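DnaJ homolog dnj-2 (Caenorhabditis elegans, PDB 2QSA) probably acts as a membrane-bound Hsp40 co-chaperone of the DNAJC25 family, whose J domain, the piece crystallised here, would stimulate the ATPase of an Hsp70 partner. Local coordinates at residues L21-E26 against E70-D75. Numbering follows the deposited sequence. Where two conformers were deposited one is given.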
ATOM      1  N   LEU A  21      -5.552   3.065  -1.796  1.00 14.56           N
ATOM      2  CA  LEU A  21      -6.755   3.047  -0.981  1.00 16.50           C
ATOM      3  C   LEU A  21      -7.669   4.260  -1.158  1.00 16.81           C
ATOM      4  O   LEU A  21      -8.694   4.359  -0.476  1.00 16.37           O
ATOM      5  CB  LEU A  21      -6.357   2.869   0.492  1.00 15.79           C
ATOM      6  CG  LEU A  21      -5.631   1.534   0.787  1.00 17.80           C
ATOM      7  CD1 LEU A  21      -5.258   1.476   2.300  1.00 19.60           C
ATOM      8  CD2 LEU A  21      -6.504   0.323   0.442  1.00 16.11           C
ATOM      9  N   GLU A  22      -7.319   5.151  -2.084  1.00 18.52           N
ATOM     10  CA  GLU A  22      -8.086   6.381  -2.367  1.00 20.83           C
ATOM     11  C   GLU A  22      -8.278   7.192  -1.073  1.00 20.99           C
ATOM     12  O   GLU A  22      -9.359   7.721  -0.799  1.00 21.10           O
ATOM     13  CB  GLU A  22      -9.416   6.036  -3.091  1.00 20.85           C
ATOM     14  CG  GLU A  22      -9.206   5.170  -4.373  1.00 24.96           C
ATOM     15  CD  GLU A  22     -10.500   4.530  -4.984  1.00 27.43           C
ATOM     16  OE1 GLU A  22     -11.509   4.288  -4.277  1.00 33.66           O
ATOM     17  OE2 GLU A  22     -10.468   4.212  -6.198  1.00 35.40           O
ATOM     18  N   VAL A  23      -7.235   7.246  -0.251  1.00 19.83           N
ATOM     19  CA  VAL A  23      -7.228   8.102   0.934  1.00 22.04           C
ATOM     20  C   VAL A  23      -6.236   9.241   0.723  1.00 23.19           C
ATOM     21  O   VAL A  23      -5.354   9.162  -0.135  1.00 24.94           O
ATOM     22  CB  VAL A  23      -6.893   7.356   2.244  1.00 22.24           C
ATOM     23  CG1 VAL A  23      -7.980   6.356   2.580  1.00 23.67           C
ATOM     24  CG2 VAL A  23      -5.586   6.685   2.141  1.00 23.29           C
ATOM     25  N   ASN A  24      -6.384  10.293   1.509  1.00 22.84           N
ATOM     26  CA  ASN A  24      -5.611  11.498   1.284  1.00 24.99           C
ATOM     27  C   ASN A  24      -4.586  11.612   2.413  1.00 23.02           C
ATOM     28  O   ASN A  24      -4.971  11.634   3.578  1.00 23.76           O
ATOM     29  CB  ASN A  24      -6.598  12.682   1.284  1.00 25.71           C
ATOM     30  CG  ASN A  24      -5.929  14.020   1.103  1.00 30.66           C
ATOM     31  OD1 ASN A  24      -4.710  14.112   0.934  1.00 36.20           O
ATOM     32  ND2 ASN A  24      -6.746  15.091   1.104  1.00 34.64           N
ATOM     33  N   ARG A  25      -3.295  11.682   2.095  1.00 22.69           N
ATOM     34  CA  ARG A  25      -2.286  11.830   3.158  1.00 21.65           C
ATOM     35  C   ARG A  25      -2.574  13.030   4.084  1.00 23.79           C
ATOM     36  O   ARG A  25      -2.477  12.936   5.299  1.00 21.53           O
ATOM     37  CB  ARG A  25      -0.871  11.961   2.571  1.00 22.79           C
ATOM     38  CG  ARG A  25       0.209  12.149   3.593  1.00 19.34           C
ATOM     39  CD  ARG A  25       1.590  12.163   2.932  1.00 22.86           C
ATOM     40  NE  ARG A  25       2.618  12.568   3.906  1.00 23.16           N
ATOM     41  CZ  ARG A  25       3.891  12.791   3.608  1.00 21.75           C
ATOM     42  NH1 ARG A  25       4.322  12.663   2.373  1.00 20.30           N
ATOM     43  NH2 ARG A  25       4.729  13.158   4.567  1.00 21.74           N
ATOM     44  N   GLU A  26      -2.974  14.152   3.492  1.00 24.95           N
ATOM     45  CA  GLU A  26      -3.171  15.357   4.290  0.60 27.08           C
ATOM     46  C   GLU A  26      -4.424  15.309   5.167  1.00 27.67           C
ATOM     47  O   GLU A  26      -4.519  16.075   6.122  1.00 29.71           O
ATOM     48  CB  GLU A  26      -3.134  16.616   3.408  0.60 27.63           C
ATOM     49  CG  GLU A  26      -2.036  16.628   2.317  0.60 31.31           C
ATOM     50  CD  GLU A  26      -0.617  16.329   2.827  0.60 35.35           C
ATOM     51  OE1 GLU A  26      -0.343  16.554   4.028  0.60 37.98           O
ATOM     52  OE2 GLU A  26       0.230  15.883   2.016  0.60 36.16           O
ATOM     53  N   GLU A  70      -1.458  -2.367   5.297  1.00 15.82           N
ATOM     54  CA  GLU A  70      -0.409  -2.724   6.259  0.60 17.54           C
ATOM     55  C   GLU A  70       0.609  -1.606   6.430  1.00 17.61           C
ATOM     56  O   GLU A  70       1.067  -1.349   7.538  1.00 18.09           O
ATOM     57  CB  GLU A  70       0.255  -4.034   5.850  0.60 18.04           C
ATOM     58  CG  GLU A  70      -0.703  -5.218   5.962  0.60 17.43           C
ATOM     59  CD  GLU A  70      -0.229  -6.481   5.228  0.60 20.95           C
ATOM     60  OE1 GLU A  70       0.891  -6.452   4.659  0.60 27.94           O
ATOM     61  OE2 GLU A  70      -0.977  -7.509   5.221  0.60 20.25           O
ATOM     62  N   THR A  71       0.943  -0.933   5.329  1.00 15.10           N
ATOM     63  CA  THR A  71       1.913   0.161   5.358  1.00 15.93           C
ATOM     64  C   THR A  71       1.353   1.366   6.101  1.00 16.01           C
ATOM     65  O   THR A  71       2.093   2.015   6.853  1.00 17.08           O
ATOM     66  CB  THR A  71       2.235   0.568   3.921  1.00 15.98           C
ATOM     67  OG1 THR A  71       2.817  -0.589   3.259  1.00 16.91           O
ATOM     68  CG2 THR A  71       3.191   1.790   3.864  1.00 15.86           C
ATOM     69  N   LEU A  72       0.065   1.657   5.898  1.00 14.41           N
ATOM     70  CA  LEU A  72      -0.473   2.910   6.418  1.00 14.68           C
ATOM     71  C   LEU A  72      -1.084   2.757   7.811  1.00 15.64           C
ATOM     72  O   LEU A  72      -1.222   3.751   8.531  1.00 17.57           O
ATOM     73  CB  LEU A  72      -1.474   3.529   5.455  1.00 14.37           C
ATOM     74  CG  LEU A  72      -0.865   3.910   4.089  1.00 13.60           C
ATOM     75  CD1 LEU A  72      -1.988   4.374   3.138  1.00 17.27           C
ATOM     76  CD2 LEU A  72       0.194   4.987   4.308  1.00 15.38           C
ATOM     77  N   LYS A  73      -1.488   1.544   8.178  1.00 16.07           N
ATOM     78  CA  LYS A  73      -2.191   1.334   9.467  0.50 17.32           C
ATOM     79  C   LYS A  73      -1.220   1.236  10.638  1.00 18.51           C
ATOM     80  O   LYS A  73      -1.589   1.553  11.793  1.00 19.49           O
ATOM     81  CB  LYS A  73      -3.073   0.075   9.412  0.50 17.05           C
ATOM     82  CG  LYS A  73      -3.903  -0.207  10.670  0.50 18.66           C
ATOM     83  CD  LYS A  73      -5.008   0.807  10.880  0.50 17.80           C
ATOM     84  CE  LYS A  73      -6.060   0.305  11.889  0.50 18.24           C
ATOM     85  NZ  LYS A  73      -5.436  -0.210  13.146  0.50 17.24           N
ATOM     86  N   ASP A  74      -0.014   0.732  10.338  1.00 18.89           N
ATOM     87  CA  ASP A  74       1.031   0.606  11.345  0.60 20.39           C
ATOM     88  C   ASP A  74       1.766   1.936  11.499  1.00 20.69           C
ATOM     89  O   ASP A  74       2.331   2.466  10.549  1.00 21.40           O
ATOM     90  CB  ASP A  74       2.028  -0.487  10.956  0.60 21.15           C
ATOM     91  CG  ASP A  74       3.064  -0.715  12.032  0.60 23.10           C
ATOM     92  OD1 ASP A  74       2.670  -1.264  13.093  0.60 25.92           O
ATOM     93  OD2 ASP A  74       4.249  -0.340  11.834  0.60 22.27           O
ATOM     94  N   ASP A  75       1.763   2.488  12.712  1.00 21.27           N
ATOM     95  CA  ASP A  75       2.359   3.840  12.892  1.00 21.23           C
ATOM     96  C   ASP A  75       3.821   3.987  12.435  1.00 20.84           C
ATOM     97  O   ASP A  75       4.193   4.990  11.815  1.00 19.31           O
ATOM     98  CB  ASP A  75       2.266   4.282  14.348  1.00 22.15           C
ATOM     99  CG  ASP A  75       0.831   4.415  14.821  1.00 24.46           C
ATOM    100  OD1 ASP A  75      -0.106   4.237  14.023  1.00 25.13           O
ATOM    101  OD2 ASP A  75       0.662   4.628  16.034  1.00 29.85           O
TER
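At the edge of the hydrophobic core of the J domain, Leu21 and Val23, on the loop between helices 17-20 and 30-43, meet Leu72 in the last turn of helix 52-73. The evidence for apolar packing is one methyl facing two others: CD1 of Leu72 lies 4.4 Å from CD1 of Leu21 and again 4.4 Å from CG2 of Val23. All three CB atoms are directed at the opposing segment, and both leucines have the same rotamer, chi1 -62° with CD1 anti to CA, which makes CD1 the branch that points on from CB and touches. The separations indicate loose van der Waals touch, and only 74 Å² is buried between the segments. Leu33 of helix 30-43 touches both leucines, while Tyr18 touches Val23 and Leu72, so the cluster draws on several helices.

Glu22, between the two apolar loop residues, is exposed; with positive phi, 54°, it ends helix 17-20 in a Schellman motif. Farther on, Asn24 OD1 accepts from Glu26 N at 3.1 Å, forming an Asx turn; the donor lies 63° out of the plane of the Asn24 side-chain amide. Beyond Leu72 the chain turns at Asp74, the N-cap of helix 75-86, whose OD2 accepts from Ala77 N. This joining of the loop after helix 17-20 to the C-terminal end of helix 52-73 is consistent with the compact helical core of J domains.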